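Long-range contacts in pyruvate kinase (Cryptosporidium parvum, PDB 4DRS), which probably catalyses the last step of glycolysis, the transfer of phosphate from phosphoenolpyruvate to ADP that yields pyruvate and ATP: residues 166-171 / 199-204; 173-178 / 187-192; 132-137 / 147-152. All coordinates share one frame; numbering follows the deposited sequence.

Contact 1 (166-171 / 199-204); sequences VLIADG and KNMNLP
Ile168 and Met201 face each other across an antiparallel pair formed by strand 165-168 and the short strand 201-202. The pair belongs to the B domain of pyruvate kinase, the all-beta lid inserted after the third strand of the TIM barrel. Both side chains leave the same face and run alongside each other, pointing the same way, with CG1 of Ile168 3.7 Å from CG of Met201. The Met201 chain is extended at chi2 and then bends at chi3 (97°), which swings CE obliquely across Val166 to 3.8 Å from its CG1. That same methyl, set anti to the backbone N, also meets CD2 of Leu203, whose side chain lies beside Val166 and points the same way.

On the other face Leu167 and Asn202 come together at their beta carbons, 3.9 Å apart from CB to CB. They are a hydrogen-bonded pair: Leu167 N gives to Asn202 O, and Asn202 N returns a 2.6 Å bond to Leu167 O. Further out, CD1 of Leu167 meets CG of Pro204, the two side chains crossing at a slant. Met299 of helix 297-300 packs on both Leu167 and Asn202.

Past Ile168 the chain turns through three residues with positive phi, 169 to 171. Ala169 N bonds to Asn200 O at 2.7 Å, approaching from above the carbonyl plane, while Ala169 CB rests 3.8 Å from CD of Lys199. Asn200 also touches Arg116, a residue seen to bind ADP in this protein. The carboxylate of Asp170 reaches over the amide of Asn200 with the two planes 32° apart; OD2 of Asp170 stands 2.9 Å from ND2 of Asn200, at an angle too poor for a hydrogen bond.

Contact 2 (173-178 / 187-192); sequences LSTQVL and CKVLNS
Leu190 N gives a 2.9 Å hydrogen bond to Ser174 O, meeting the carbonyl nearly head-on, and Lys188 N gives one of 2.8 Å to Gln176 O from a tilted approach. The return bond from Gln176 N to Lys188 O is weak. These join strand 173-180 to strand 184-188 and the residues that follow it, in an antiparallel beta hairpin of the B domain; Val177 and Cys187 form a non-hydrogen-bonded pair within it.

On the buried face, CB of Thr175 sits 3.5 Å from CB of Cys187. Thr175 holds OG1 between its backbone N and carbonyl carbon (chi1 56°), and this hydroxyl bonds to Val166 O of the next strand, while CG2 turns to the CA of Val189. Leu173 crosses Val189 at about a right angle, its CD1 3.8 Å from CG1 of Val189; Leu134 of strand 133-137 packs on both.

Gln176, Lys188 and Leu190 occupy the more open side. Leu190 lies over the Ser174 peptide, with CD1 3.4 Å from OG of Ser174, and its CD2 approaches CB of Gln176. Near the turn of the hairpin, CD1 of Leu178 meets CB of Lys188 at 3.8 Å.

Every hydrogen bond between the two segments is therefore main chain to main chain; the side chains add apolar packing, and the hydroxyl of the buried Thr175 is satisfied by Val166 O of the adjoining strand.

Contact 3 (132-137 / 147-152); sequences QTLKIT and ECISCS
Strands 133-137 and 148-150 form the parallel pair at one end of the mixed sheet of the B domain, with Lys135 opposite Cys148 and Ile136 opposite Ile149. The strand axes diverge by 32°, and the connection between them contains no helix. Lys135 is bonded through both its N and its O, to the residues on either side of Cys148: its N gives to Glu147 O at 2.8 Å, and its O accepts from Ile149 N at 3.0 Å. Thr137 N then gives to Ile149 O, also at 3.0 Å, so that Ile149 is bonded through N and O to the residues flanking Ile136, as in a regular parallel pair.

Ile136 and Ile149 lie side by side and point the same way, CG1 to CG1 at 3.8 Å. Ile149 carries CG1 between its backbone N and carbonyl carbon (chi1 60°), turned in toward Ile136, and its CD1 meets CD2 of Leu134, which crosses it at about a right angle. CG2 of Ile136 reaches on to CB of Cys151, 3.7 Å away.

On the opposite face SG of Cys148 lies 3.8 Å from CD of Lys135 and 4.0 Å from CG2 of Thr137. The extended Lys135 chain leads away to a cation-pi contact with Phe184, and OG1 of Thr137 bonds to Asp139 N.

The isoleucine face is thus apolar, whereas the other combines sulfur contacts to a methylene and a methyl with polar ends that find partners beyond the pair.

How the contacts relate
All three contacts belong to one mixed sheet of the B domain. Contact 3 comes first along the chain, and contact 2 is nested within the loop that contact 1 closes. The centres of contact 1 and contact 2 are about 11 Å apart, those of contact 2 and contact 3 about 10 Å, and those of contact 1 and contact 3 about 13 Å. Strands 165-168 and 173-180 join contact 1 to contact 2, and strands 184-188 and 133-137 join contact 2 to contact 3. Contacts 1 and 3, at the two ends of the sheet, still meet: Met201 packs on Cys151 and Ile168 on Ile149, consistent with a sheet curled around a shared apolar interior. Both touch the ADP-binding Arg116, through Asn200 and Ser152, as suits an active-site lid.

Contact 1 (166-171 / 199-204)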
ATOM      1  N   VAL A 166     -25.426 -37.526 -29.584  1.00 72.28           N
ATOM      2  CA  VAL A 166     -24.342 -38.356 -29.069  1.00 71.64           C
ATOM      3  C   VAL A 166     -23.043 -37.939 -29.750  1.00 73.78           C
ATOM      4  O   VAL A 166     -22.952 -37.940 -30.980  1.00 75.91           O
ATOM      5  CB  VAL A 166     -24.607 -39.863 -29.302  1.00 70.87           C
ATOM      6  CG1 VAL A 166     -23.519 -40.709 -28.656  1.00 70.16           C
ATOM      7  CG2 VAL A 166     -25.974 -40.265 -28.764  1.00 70.23           C
ATOM      8  N   LEU A 167     -22.049 -37.567 -28.944  1.00 74.88           N
ATOM      9  CA  LEU A 167     -20.755 -37.113 -29.459  1.00 77.18           C
ATOM     10  C   LEU A 167     -19.668 -38.162 -29.271  1.00 77.21           C
ATOM     11  O   LEU A 167     -19.546 -38.753 -28.201  1.00 74.71           O
ATOM     12  CB  LEU A 167     -20.332 -35.793 -28.802  1.00 78.48           C
ATOM     13  CG  LEU A 167     -21.211 -34.555 -29.020  1.00 81.35           C
ATOM     14  CD1 LEU A 167     -20.670 -33.376 -28.226  1.00 83.54           C
ATOM     15  CD2 LEU A 167     -21.337 -34.190 -30.494  1.00 82.39           C
ATOM     16  N   ILE A 168     -18.882 -38.385 -30.319  1.00 81.24           N
ATOM     17  CA  ILE A 168     -17.799 -39.364 -30.277  1.00 83.43           C
ATOM     18  C   ILE A 168     -16.460 -38.694 -30.592  1.00 88.28           C
ATOM     19  O   ILE A 168     -16.386 -37.821 -31.460  1.00 91.16           O
ATOM     20  CB  ILE A 168     -18.078 -40.564 -31.214  1.00 82.10           C
ATOM     21  CG1 ILE A 168     -19.396 -41.240 -30.813  1.00 80.05           C
ATOM     22  CG2 ILE A 168     -16.931 -41.567 -31.175  1.00 81.77           C
ATOM     23  CD1 ILE A 168     -19.895 -42.306 -31.766  1.00 81.29           C
ATOM     24  N   ALA A 169     -15.419 -39.109 -29.865  1.00 91.17           N
ATOM     25  CA  ALA A 169     -14.053 -38.576 -29.988  1.00 95.29           C
ATOM     26  C   ALA A 169     -13.957 -37.072 -29.696  1.00 99.42           C
ATOM     27  O   ALA A 169     -13.242 -36.337 -30.384  1.00100.25           O
ATOM     28  CB  ALA A 169     -13.448 -38.920 -31.347  1.00 95.71           C
ATOM     29  N   ASP A 170     -14.681 -36.638 -28.662  1.00102.90           N
ATOM     30  CA  ASP A 170     -14.734 -35.235 -28.225  1.00107.01           C
ATOM     31  C   ASP A 170     -15.106 -34.264 -29.349  1.00109.75           C
ATOM     32  O   ASP A 170     -14.329 -33.372 -29.702  1.00112.99           O
ATOM     33  CB  ASP A 170     -13.424 -34.815 -27.539  1.00110.27           C
ATOM     34  CG  ASP A 170     -13.218 -35.498 -26.198  1.00110.60           C
ATOM     35  OD1 ASP A 170     -14.087 -35.357 -25.308  1.00109.91           O
ATOM     36  OD2 ASP A 170     -12.174 -36.165 -26.029  1.00111.13           O
ATOM     37  N   GLY A 171     -16.301 -34.448 -29.903  1.00109.23           N
ATOM     38  CA  GLY A 171     -16.815 -33.580 -30.959  1.00112.89           C
ATOM     39  C   GLY A 171     -16.206 -33.854 -32.321  1.00113.40           C
ATOM     40  O   GLY A 171     -15.752 -32.932 -33.001  1.00117.81           O
ATOM     41  N   LYS A 199     -12.522 -44.703 -28.822  1.00 90.27           N
ATOM     42  CA  LYS A 199     -12.707 -43.259 -28.801  1.00 89.85           C
ATOM     43  C   LYS A 199     -13.683 -42.816 -27.715  1.00 88.11           C
ATOM     44  O   LYS A 199     -14.567 -43.575 -27.310  1.00 86.90           O
ATOM     45  CB  LYS A 199     -13.142 -42.741 -30.176  1.00 89.38           C
ATOM     46  CG  LYS A 199     -12.015 -42.674 -31.197  1.00 91.22           C
ATOM     47  CD  LYS A 199     -10.933 -41.688 -30.778  1.00 93.22           C
ATOM     48  CE  LYS A 199      -9.798 -41.647 -31.785  1.00 95.65           C
ATOM     49  NZ  LYS A 199      -8.699 -40.750 -31.332  1.00 98.17           N
ATOM     50  N   ASN A 200     -13.497 -41.583 -27.249  1.00 88.12           N
ATOM     51  CA  ASN A 200     -14.362 -40.958 -26.249  1.00 86.60           C
ATOM     52  C   ASN A 200     -15.807 -40.862 -26.734  1.00 82.94           C
ATOM     53  O   ASN A 200     -16.062 -40.816 -27.938  1.00 83.95           O
ATOM     54  CB  ASN A 200     -13.843 -39.558 -25.912  1.00 91.09           C
ATOM     55  CG  ASN A 200     -12.332 -39.512 -25.761  1.00 95.72           C
ATOM     56  OD1 ASN A 200     -11.783 -39.968 -24.757  1.00 97.41           O
ATOM     57  ND2 ASN A 200     -11.652 -38.957 -26.761  1.00 96.85           N
ATOM     58  N   MET A 201     -16.748 -40.840 -25.795  1.00 78.13           N
ATOM     59  CA  MET A 201     -18.156 -40.642 -26.126  1.00 75.85           C
ATOM     60  C   MET A 201     -18.804 -39.700 -25.120  1.00 74.59           C
ATOM     61  O   MET A 201     -18.499 -39.748 -23.929  1.00 74.74           O
ATOM     62  CB  MET A 201     -18.905 -41.976 -26.183  1.00 74.88           C
ATOM     63  CG  MET A 201     -19.998 -42.020 -27.240  1.00 75.44           C
ATOM     64  SD  MET A 201     -20.715 -43.656 -27.508  1.00 76.70           S
ATOM     65  CE  MET A 201     -22.170 -43.550 -26.467  1.00 74.00           C
ATOM     66  N   ASN A 202     -19.690 -38.837 -25.609  1.00 74.33           N
ATOM     67  CA  ASN A 202     -20.336 -37.828 -24.775  1.00 74.65           C
ATOM     68  C   ASN A 202     -21.838 -37.763 -25.004  1.00 74.24           C
ATOM     69  O   ASN A 202     -22.310 -37.922 -26.133  1.00 74.24           O
ATOM     70  CB  ASN A 202     -19.727 -36.454 -25.040  1.00 77.93           C
ATOM     71  CG  ASN A 202     -18.233 -36.412 -24.779  1.00 80.82           C
ATOM     72  OD1 ASN A 202     -17.789 -36.452 -23.631  1.00 80.90           O
ATOM     73  ND2 ASN A 202     -17.447 -36.320 -25.852  1.00 81.28           N
ATOM     74  N   LEU A 203     -22.577 -37.518 -23.924  1.00 72.86           N
ATOM     75  CA  LEU A 203     -24.030 -37.381 -23.987  1.00 72.09           C
ATOM     76  C   LEU A 203     -24.473 -36.037 -23.393  1.00 75.30           C
ATOM     77  O   LEU A 203     -24.847 -35.969 -22.217  1.00 74.53           O
ATOM     78  CB  LEU A 203     -24.719 -38.551 -23.268  1.00 69.07           C
ATOM     79  CG  LEU A 203     -24.319 -39.988 -23.620  1.00 66.71           C
ATOM     80  CD1 LEU A 203     -25.014 -40.966 -22.687  1.00 65.75           C
ATOM     81  CD2 LEU A 203     -24.619 -40.326 -25.074  1.00 66.39           C
ATOM     82  N   PRO A 204     -24.427 -34.960 -24.211  1.00 77.66           N
ATOM     83  CA  PRO A 204     -24.804 -33.611 -23.773  1.00 80.37           C
ATOM     84  C   PRO A 204     -26.236 -33.540 -23.249  1.00 80.23           C
ATOM     85  O   PRO A 204     -27.157 -34.066 -23.881  1.00 80.02           O
ATOM     86  CB  PRO A 204     -24.669 -32.775 -25.051  1.00 82.28           C
ATOM     87  CG  PRO A 204     -23.697 -33.522 -25.894  1.00 81.23           C
ATOM     88  CD  PRO A 204     -23.985 -34.967 -25.619  1.00 77.95           C
TER

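Contact 2 (173-178 / 187-192)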
ATOM      1  N   LEU A 173     -17.505 -37.174 -34.247  1.00105.53           N
ATOM      2  CA  LEU A 173     -18.697 -37.784 -34.814  1.00103.69           C
ATOM      3  C   LEU A 173     -19.935 -37.325 -34.044  1.00102.95           C
ATOM      4  O   LEU A 173     -20.218 -37.815 -32.945  1.00 99.27           O
ATOM      5  CB  LEU A 173     -18.573 -39.312 -34.816  1.00102.06           C
ATOM      6  CG  LEU A 173     -19.719 -40.151 -35.391  1.00102.14           C
ATOM      7  CD1 LEU A 173     -19.973 -39.830 -36.856  1.00106.80           C
ATOM      8  CD2 LEU A 173     -19.412 -41.627 -35.210  1.00100.38           C
ATOM      9  N   SER A 174     -20.649 -36.365 -34.627  1.00103.32           N
ATOM     10  CA  SER A 174     -21.881 -35.842 -34.050  1.00101.06           C
ATOM     11  C   SER A 174     -23.073 -36.566 -34.660  1.00100.91           C
ATOM     12  O   SER A 174     -23.224 -36.613 -35.882  1.00102.54           O
ATOM     13  CB  SER A 174     -21.987 -34.334 -34.286  1.00102.37           C
ATOM     14  OG  SER A 174     -23.117 -33.790 -33.628  1.00101.84           O
ATOM     15  N   THR A 175     -23.906 -37.143 -33.798  1.00 99.45           N
ATOM     16  CA  THR A 175     -25.060 -37.926 -34.238  1.00 99.43           C
ATOM     17  C   THR A 175     -26.340 -37.496 -33.523  1.00 98.41           C
ATOM     18  O   THR A 175     -26.313 -36.633 -32.641  1.00 97.88           O
ATOM     19  CB  THR A 175     -24.837 -39.438 -34.022  1.00 98.40           C
ATOM     20  OG1 THR A 175     -24.529 -39.689 -32.645  1.00 95.97           O
ATOM     21  CG2 THR A 175     -23.705 -39.962 -34.903  1.00 99.02           C
ATOM     22  N   GLN A 176     -27.459 -38.099 -33.914  1.00 97.57           N
ATOM     23  CA  GLN A 176     -28.752 -37.814 -33.304  1.00 96.05           C
ATOM     24  C   GLN A 176     -29.605 -39.078 -33.292  1.00 94.44           C
ATOM     25  O   GLN A 176     -29.778 -39.728 -34.326  1.00 97.66           O
ATOM     26  CB  GLN A 176     -29.460 -36.691 -34.064  1.00 99.60           C
ATOM     27  CG  GLN A 176     -30.683 -36.125 -33.359  1.00100.81           C
ATOM     28  CD  GLN A 176     -31.383 -35.057 -34.176  1.00104.33           C
ATOM     29  OE1 GLN A 176     -31.664 -35.245 -35.361  1.00106.16           O
ATOM     30  NE2 GLN A 176     -31.675 -33.927 -33.541  1.00106.14           N
ATOM     31  N   VAL A 177     -30.132 -39.414 -32.117  1.00 89.43           N
ATOM     32  CA  VAL A 177     -30.883 -40.655 -31.918  1.00 87.18           C
ATOM     33  C   VAL A 177     -32.136 -40.711 -32.791  1.00 89.11           C
ATOM     34  O   VAL A 177     -32.913 -39.754 -32.843  1.00 90.63           O
ATOM     35  CB  VAL A 177     -31.266 -40.855 -30.433  1.00 84.73           C
ATOM     36  CG1 VAL A 177     -31.939 -42.204 -30.222  1.00 84.84           C
ATOM     37  CG2 VAL A 177     -30.039 -40.736 -29.539  1.00 82.06           C
ATOM     38  N   LEU A 178     -32.307 -41.837 -33.481  1.00 88.97           N
ATOM     39  CA  LEU A 178     -33.492 -42.097 -34.298  1.00 90.87           C
ATOM     40  C   LEU A 178     -34.349 -43.204 -33.692  1.00 90.09           C
ATOM     41  O   LEU A 178     -35.572 -43.205 -33.842  1.00 93.50           O
ATOM     42  CB  LEU A 178     -33.094 -42.480 -35.726  1.00 93.48           C
ATOM     43  CG  LEU A 178     -32.260 -41.513 -36.573  1.00 94.87           C
ATOM     44  CD1 LEU A 178     -31.896 -42.184 -37.888  1.00 98.88           C
ATOM     45  CD2 LEU A 178     -32.989 -40.200 -36.827  1.00 96.76           C
ATOM     46  N   CYS A 187     -28.520 -43.977 -34.614  1.00 92.33           N
ATOM     47  CA  CYS A 187     -28.307 -42.542 -34.749  1.00 94.76           C
ATOM     48  C   CYS A 187     -28.194 -42.124 -36.210  1.00101.01           C
ATOM     49  O   CYS A 187     -28.026 -42.966 -37.095  1.00102.41           O
ATOM     50  CB  CYS A 187     -27.050 -42.120 -33.990  1.00 92.34           C
ATOM     51  SG  CYS A 187     -27.110 -42.436 -32.215  1.00 88.56           S
ATOM     52  N   LYS A 188     -28.293 -40.819 -36.447  1.00105.70           N
ATOM     53  CA  LYS A 188     -28.115 -40.255 -37.779  1.00111.02           C
ATOM     54  C   LYS A 188     -26.864 -39.383 -37.787  1.00112.68           C
ATOM     55  O   LYS A 188     -26.810 -38.356 -37.104  1.00111.56           O
ATOM     56  CB  LYS A 188     -29.346 -39.439 -38.184  1.00113.97           C
ATOM     57  CG  LYS A 188     -29.368 -39.017 -39.648  1.00120.54           C
ATOM     58  CD  LYS A 188     -30.559 -38.119 -39.960  1.00123.99           C
ATOM     59  CE  LYS A 188     -30.371 -36.715 -39.403  1.00124.63           C
ATOM     60  NZ  LYS A 188     -31.547 -35.848 -39.694  1.00127.78           N
ATOM     61  N   VAL A 189     -25.863 -39.815 -38.555  1.00114.79           N
ATOM     62  CA  VAL A 189     -24.595 -39.090 -38.680  1.00115.55           C
ATOM     63  C   VAL A 189     -24.848 -37.689 -39.237  1.00118.49           C
ATOM     64  O   VAL A 189     -25.369 -37.535 -40.343  1.00122.02           O
ATOM     65  CB  VAL A 189     -23.579 -39.859 -39.558  1.00116.57           C
ATOM     66  CG1 VAL A 189     -22.298 -39.054 -39.738  1.00117.58           C
ATOM     67  CG2 VAL A 189     -23.262 -41.215 -38.943  1.00113.90           C
ATOM     68  N   LEU A 190     -24.488 -36.678 -38.450  1.00117.90           N
ATOM     69  CA  LEU A 190     -24.769 -35.285 -38.795  1.00122.10           C
ATOM     70  C   LEU A 190     -23.643 -34.638 -39.598  1.00126.30           C
ATOM     71  O   LEU A 190     -23.903 -33.852 -40.511  1.00130.90           O
ATOM     72  CB  LEU A 190     -25.066 -34.459 -37.535  1.00120.28           C
ATOM     73  CG  LEU A 190     -26.205 -34.919 -36.614  1.00117.55           C
ATOM     74  CD1 LEU A 190     -26.111 -34.243 -35.254  1.00114.55           C
ATOM     75  CD2 LEU A 190     -27.576 -34.695 -37.238  1.00119.61           C
ATOM     76  N   ASN A 191     -22.398 -34.959 -39.247  1.00125.83           N
ATOM     77  CA  ASN A 191     -21.228 -34.394 -39.922  1.00128.44           C
ATOM     78  C   ASN A 191     -20.166 -35.446 -40.246  1.00127.16           C
ATOM     79  O   ASN A 191     -19.785 -36.242 -39.383  1.00122.58           O
ATOM     80  CB  ASN A 191     -20.627 -33.246 -39.103  1.00129.42           C
ATOM     81  CG  ASN A 191     -21.582 -32.072 -38.947  1.00132.67           C
ATOM     82  OD1 ASN A 191     -22.584 -32.157 -38.233  1.00130.63           O
ATOM     83  ND2 ASN A 191     -21.269 -30.965 -39.610  1.00137.36           N
ATOM     84  N   SER A 192     -19.695 -35.431 -41.494  1.00130.21           N
ATOM     85  CA  SER A 192     -18.758 -36.433 -42.011  1.00129.92           C
ATOM     86  C   SER A 192     -17.333 -36.232 -41.488  1.00129.06           C
ATOM     87  O   SER A 192     -16.661 -35.267 -41.863  1.00131.67           O
ATOM     88  CB  SER A 192     -18.750 -36.412 -43.543  1.00134.21           C
ATOM     89  OG  SER A 192     -20.064 -36.339 -44.067  1.00136.75           O
TER

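Contact 3 (132-137 / 147-152)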
ATOM      1  N   GLN A 132     -26.013 -41.077 -43.306  1.00122.38           N
ATOM      2  CA  GLN A 132     -26.108 -42.508 -43.014  1.00120.07           C
ATOM      3  C   GLN A 132     -26.605 -42.740 -41.586  1.00115.59           C
ATOM      4  O   GLN A 132     -26.386 -41.907 -40.701  1.00112.61           O
ATOM      5  CB  GLN A 132     -24.758 -43.207 -43.240  1.00119.49           C
ATOM      6  CG  GLN A 132     -23.747 -43.024 -42.116  1.00116.11           C
ATOM      7  CD  GLN A 132     -22.458 -43.790 -42.343  1.00115.41           C
ATOM      8  OE1 GLN A 132     -21.620 -43.396 -43.155  1.00117.56           O
ATOM      9  NE2 GLN A 132     -22.286 -44.883 -41.609  1.00112.72           N
ATOM     10  N   THR A 133     -27.283 -43.864 -41.373  1.00114.20           N
ATOM     11  CA  THR A 133     -27.778 -44.213 -40.043  1.00109.30           C
ATOM     12  C   THR A 133     -26.825 -45.192 -39.358  1.00106.02           C
ATOM     13  O   THR A 133     -26.724 -46.359 -39.751  1.00107.83           O
ATOM     14  CB  THR A 133     -29.217 -44.782 -40.072  1.00111.11           C
ATOM     15  OG1 THR A 133     -29.223 -46.064 -40.711  1.00114.21           O
ATOM     16  CG2 THR A 133     -30.170 -43.837 -40.803  1.00113.41           C
ATOM     17  N   LEU A 134     -26.119 -44.699 -38.342  1.00 99.67           N
ATOM     18  CA  LEU A 134     -25.165 -45.508 -37.590  1.00 94.96           C
ATOM     19  C   LEU A 134     -25.806 -46.140 -36.358  1.00 90.84           C
ATOM     20  O   LEU A 134     -26.436 -45.454 -35.552  1.00 88.01           O
ATOM     21  CB  LEU A 134     -23.948 -44.672 -37.176  1.00 93.56           C
ATOM     22  CG  LEU A 134     -22.912 -45.332 -36.258  1.00 90.67           C
ATOM     23  CD1 LEU A 134     -21.996 -46.278 -37.026  1.00 92.35           C
ATOM     24  CD2 LEU A 134     -22.103 -44.280 -35.518  1.00 89.34           C
ATOM     25  N   LYS A 135     -25.631 -47.452 -36.227  1.00 89.58           N
ATOM     26  CA  LYS A 135     -26.108 -48.201 -35.070  1.00 87.25           C
ATOM     27  C   LYS A 135     -25.008 -48.278 -34.010  1.00 84.38           C
ATOM     28  O   LYS A 135     -23.821 -48.345 -34.342  1.00 84.91           O
ATOM     29  CB  LYS A 135     -26.538 -49.606 -35.500  1.00 90.20           C
ATOM     30  CG  LYS A 135     -27.230 -50.430 -34.424  1.00 89.78           C
ATOM     31  CD  LYS A 135     -27.555 -51.825 -34.935  1.00 93.08           C
ATOM     32  CE  LYS A 135     -28.137 -52.699 -33.836  1.00 92.79           C
ATOM     33  NZ  LYS A 135     -28.452 -54.067 -34.331  1.00 95.95           N
ATOM     34  N   ILE A 136     -25.407 -48.251 -32.740  1.00 80.75           N
ATOM     35  CA  ILE A 136     -24.472 -48.376 -31.623  1.00 77.02           C
ATOM     36  C   ILE A 136     -25.008 -49.393 -30.615  1.00 76.39           C
ATOM     37  O   ILE A 136     -25.964 -49.115 -29.891  1.00 75.63           O
ATOM     38  CB  ILE A 136     -24.206 -47.015 -30.928  1.00 75.17           C
ATOM     39  CG1 ILE A 136     -23.733 -45.961 -31.940  1.00 75.18           C
ATOM     40  CG2 ILE A 136     -23.171 -47.172 -29.819  1.00 73.38           C
ATOM     41  CD1 ILE A 136     -23.768 -44.536 -31.429  1.00 73.95           C
ATOM     42  N   THR A 137     -24.392 -50.573 -30.585  1.00 76.73           N
ATOM     43  CA  THR A 137     -24.791 -51.639 -29.661  1.00 76.52           C
ATOM     44  C   THR A 137     -24.066 -51.516 -28.318  1.00 73.65           C
ATOM     45  O   THR A 137     -23.013 -50.882 -28.235  1.00 71.43           O
ATOM     46  CB  THR A 137     -24.568 -53.045 -30.273  1.00 79.64           C
ATOM     47  OG1 THR A 137     -24.960 -54.055 -29.333  1.00 81.29           O
ATOM     48  CG2 THR A 137     -23.106 -53.254 -30.669  1.00 79.68           C
ATOM     49  N   GLU A 147     -21.216 -49.437 -39.925  1.00119.66           N
ATOM     50  CA  GLU A 147     -22.669 -49.385 -39.781  1.00118.41           C
ATOM     51  C   GLU A 147     -23.118 -49.626 -38.339  1.00114.21           C
ATOM     52  O   GLU A 147     -24.099 -49.032 -37.885  1.00114.22           O
ATOM     53  CB  GLU A 147     -23.329 -50.402 -40.720  1.00123.55           C
ATOM     54  CG  GLU A 147     -22.921 -50.257 -42.183  1.00128.91           C
ATOM     55  CD  GLU A 147     -23.053 -51.551 -42.966  1.00132.71           C
ATOM     56  OE1 GLU A 147     -24.188 -52.058 -43.104  1.00134.78           O
ATOM     57  OE2 GLU A 147     -22.019 -52.056 -43.453  1.00133.43           O
ATOM     58  N   CYS A 148     -22.401 -50.492 -37.626  1.00110.25           N
ATOM     59  CA  CYS A 148     -22.734 -50.826 -36.242  1.00105.28           C
ATOM     60  C   CYS A 148     -21.490 -50.904 -35.357  1.00102.23           C
ATOM     61  O   CYS A 148     -20.780 -51.914 -35.357  1.00104.58           O
ATOM     62  CB  CYS A 148     -23.524 -52.139 -36.184  1.00108.55           C
ATOM     63  SG  CYS A 148     -23.911 -52.717 -34.514  1.00108.20           S
ATOM     64  N   ILE A 149     -21.230 -49.830 -34.612  1.00 96.26           N
ATOM     65  CA  ILE A 149     -20.118 -49.795 -33.655  1.00 91.69           C
ATOM     66  C   ILE A 149     -20.560 -50.229 -32.254  1.00 88.65           C
ATOM     67  O   ILE A 149     -21.755 -50.407 -31.993  1.00 88.55           O
ATOM     68  CB  ILE A 149     -19.423 -48.410 -33.589  1.00 90.02           C
ATOM     69  CG1 ILE A 149     -20.410 -47.314 -33.161  1.00 89.10           C
ATOM     70  CG2 ILE A 149     -18.755 -48.078 -34.919  1.00 91.89           C
ATOM     71  CD1 ILE A 149     -19.749 -46.069 -32.603  1.00 87.07           C
ATOM     72  N   SER A 150     -19.589 -50.388 -31.362  1.00 85.29           N
ATOM     73  CA  SER A 150     -19.849 -50.862 -30.009  1.00 82.40           C
ATOM     74  C   SER A 150     -19.728 -49.743 -28.976  1.00 77.95           C
ATOM     75  O   SER A 150     -19.208 -48.664 -29.270  1.00 75.92           O
ATOM     76  CB  SER A 150     -18.901 -52.011 -29.668  1.00 85.97           C
ATOM     77  OG  SER A 150     -19.329 -52.680 -28.499  1.00 89.28           O
ATOM     78  N   CYS A 151     -20.207 -50.017 -27.764  1.00 74.45           N
ATOM     79  CA  CYS A 151     -20.234 -49.040 -26.681  1.00 69.95           C
ATOM     80  C   CYS A 151     -20.034 -49.732 -25.332  1.00 68.26           C
ATOM     81  O   CYS A 151     -20.592 -50.807 -25.087  1.00 70.17           O
ATOM     82  CB  CYS A 151     -21.564 -48.282 -26.703  1.00 70.17           C
ATOM     83  SG  CYS A 151     -21.769 -46.995 -25.452  1.00 69.25           S
ATOM     84  N   SER A 152     -19.242 -49.111 -24.462  1.00 64.45           N
ATOM     85  CA  SER A 152     -18.936 -49.674 -23.146  1.00 63.81           C
ATOM     86  C   SER A 152     -20.046 -49.438 -22.122  1.00 62.24           C
ATOM     87  O   SER A 152     -20.123 -50.133 -21.109  1.00 63.00           O
ATOM     88  CB  SER A 152     -17.621 -49.102 -22.622  1.00 63.48           C
ATOM     89  OG  SER A 152     -17.685 -47.691 -22.543  1.00 63.86           O
TER